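Local coordinates for protein acyl-homoserine-lactone synthase (Mesorhizobium sp. ORS 3359, PDB 6WNS) that makes acyl-homoserine lactone quorum signals, taking the acyl group from a coenzyme A thioester, at residues W158-L163 and I175-D180. Sequence-based numbering, arbitrary orientation.
Sequences WTLFEL and IALLID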
# COMPACT_ATOMS: atom_id res chain seq x y z
N TRP A 158 12.26 0.76 -9.67
CA TRP A 158 11.87 1.87 -8.75
C TRP A 158 13.13 2.60 -8.24
O TRP A 158 14.19 1.89 -7.89
CB TRP A 158 11.02 1.38 -7.58
CG TRP A 158 9.73 0.76 -7.99
CD1 TRP A 158 9.43 0.12 -9.15
CD2 TRP A 158 8.58 0.61 -7.14
NE1 TRP A 158 8.16 -0.39 -9.10
CE2 TRP A 158 7.60 -0.08 -7.88
CE3 TRP A 158 8.26 1.06 -5.86
CZ2 TRP A 158 6.34 -0.35 -7.37
CZ3 TRP A 158 7.02 0.75 -5.33
CH2 TRP A 158 6.06 0.08 -6.09
N THR A 159 13.04 3.96 -8.27
CA THR A 159 14.13 4.78 -7.69
C THR A 159 13.55 5.16 -6.32
O THR A 159 12.30 5.57 -6.23
CB THR A 159 14.64 5.84 -8.70
OG1 THR A 159 14.05 7.09 -8.32
CG2 THR A 159 14.32 5.56 -10.16
N LEU A 160 14.30 4.84 -5.26
CA LEU A 160 13.86 5.08 -3.85
C LEU A 160 15.07 5.35 -2.98
O LEU A 160 16.20 5.00 -3.40
CB LEU A 160 13.11 3.86 -3.32
CG LEU A 160 13.93 2.58 -3.25
CD1 LEU A 160 14.71 2.43 -1.96
CD2 LEU A 160 13.05 1.39 -3.50
N PHE A 161 14.83 5.95 -1.82
CA PHE A 161 15.86 6.46 -0.90
C PHE A 161 15.50 5.90 0.47
O PHE A 161 14.36 6.12 0.94
CB PHE A 161 15.94 7.99 -0.93
CG PHE A 161 16.82 8.61 -1.98
CD1 PHE A 161 18.19 8.36 -2.02
CD2 PHE A 161 16.31 9.56 -2.86
CE1 PHE A 161 19.00 8.96 -2.96
CE2 PHE A 161 17.12 10.18 -3.79
CZ PHE A 161 18.47 9.89 -3.83
N GLU A 162 16.40 5.15 1.10
CA GLU A 162 16.26 4.79 2.53
C GLU A 162 16.25 6.09 3.36
O GLU A 162 16.96 7.01 3.00
CB GLU A 162 17.40 3.87 2.97
CG GLU A 162 17.31 2.47 2.38
CD GLU A 162 17.91 2.29 0.99
OE1 GLU A 162 17.96 1.03 0.52
OE2 GLU A 162 18.34 3.41 0.36
N LEU A 163 15.44 6.18 4.42
CA LEU A 163 15.25 7.44 5.17
C LEU A 163 16.00 7.31 6.52
O LEU A 163 16.09 8.30 7.29
CB LEU A 163 13.76 7.64 5.47
CG LEU A 163 12.91 8.00 4.24
CD1 LEU A 163 11.44 7.91 4.55
CD2 LEU A 163 13.26 9.40 3.69
N ILE A 175 12.38 -0.86 7.79
CA ILE A 175 13.11 0.34 7.30
C ILE A 175 12.09 1.28 6.64
O ILE A 175 11.00 0.83 6.21
CB ILE A 175 14.28 -0.06 6.39
CG1 ILE A 175 15.25 1.12 6.13
CG2 ILE A 175 13.80 -0.71 5.10
CD1 ILE A 175 16.69 0.71 5.96
N ALA A 176 12.36 2.58 6.71
CA ALA A 176 11.59 3.63 6.02
C ALA A 176 12.22 3.99 4.67
O ALA A 176 13.48 4.20 4.58
CB ALA A 176 11.49 4.79 6.96
N LEU A 177 11.37 4.10 3.64
CA LEU A 177 11.77 4.43 2.24
C LEU A 177 10.96 5.63 1.73
O LEU A 177 9.77 5.77 2.13
CB LEU A 177 11.38 3.22 1.40
CG LEU A 177 12.38 2.09 1.22
CD1 LEU A 177 13.45 2.00 2.29
CD2 LEU A 177 11.60 0.84 1.05
N LEU A 178 11.53 6.42 0.81
CA LEU A 178 10.78 7.42 -0.01
C LEU A 178 10.87 7.05 -1.50
O LEU A 178 11.99 6.96 -2.02
CB LEU A 178 11.34 8.81 0.26
CG LEU A 178 10.56 9.92 -0.45
CD1 LEU A 178 9.13 9.94 0.08
CD2 LEU A 178 11.23 11.29 -0.32
N ILE A 179 9.74 6.76 -2.16
CA ILE A 179 9.69 6.17 -3.53
C ILE A 179 9.28 7.26 -4.51
O ILE A 179 8.25 7.90 -4.23
CB ILE A 179 8.73 4.95 -3.57
CG1 ILE A 179 9.29 3.77 -2.78
CG2 ILE A 179 8.44 4.51 -5.00
CD1 ILE A 179 8.24 2.85 -2.17
N ASP A 180 10.06 7.48 -5.58
CA ASP A 180 9.61 8.32 -6.72
C ASP A 180 8.59 7.47 -7.54
O ASP A 180 8.82 6.35 -8.01
CB ASP A 180 10.78 8.82 -7.60
CG ASP A 180 11.70 9.73 -6.82
OD1 ASP A 180 11.25 10.24 -5.75
OD2 ASP A 180 12.85 9.98 -7.33
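Leu163 lays its side chain across the neighbouring strand: CB sits 3.9 Å from Ala176 CB, CD1 reaches over the backbone to 3.6 Å from Leu177 O, and CD2 meets Leu178 CB. Chi1 of -71° sets Leu163 CG beside its own backbone N, anti to the carbonyl carbon, and there it rests 3.9 Å from Ala176 O. An alanine here would probably open a gap over the Leu177 carbonyl and leave Leu178 CB without its leucine neighbour, while the CB contact with Ala176 remained. Pro95 packs against both Leu163 and Leu178.

On the other face, toward helix 149-155, Leu160 CB touches Ile179 CG1, and the Leu160 side chain slants across that of Leu177, Leu160 CD1 lying 4.0 Å from Leu177 CG. Glu162 lies alongside Leu177, the two pointing the same way, with Glu162 CG 3.9 Å from Leu177 CD1; the Glu162 carboxylate turns to a salt bridge with Arg154. The Trp158 ring takes Ile179 CD1 at its edge, in plane, while Ile179 CG2 comes obliquely to 3.6 Å from Trp158 CE3; Trp158 NE1 hydrogen-bonds to Thr189 OG1.

Phe161 and Leu178 form the hydrogen-bonded pair: Leu178 N donates to Phe161 O (2.8 Å, a fairly straight 163°) and Phe161 N returns a bond to Leu178 O. Hydrogen bonds from Asp180 N to Thr159 O and from Leu163 N to Ala176 O continue the pairing. Together this is an antiparallel beta hairpin, whose strand 160-162 forms one margin of the mixed sheet and whose strand 174-180 pairs with strand 140-146, in the acetyltransferase-like fold of autoinducer synthases.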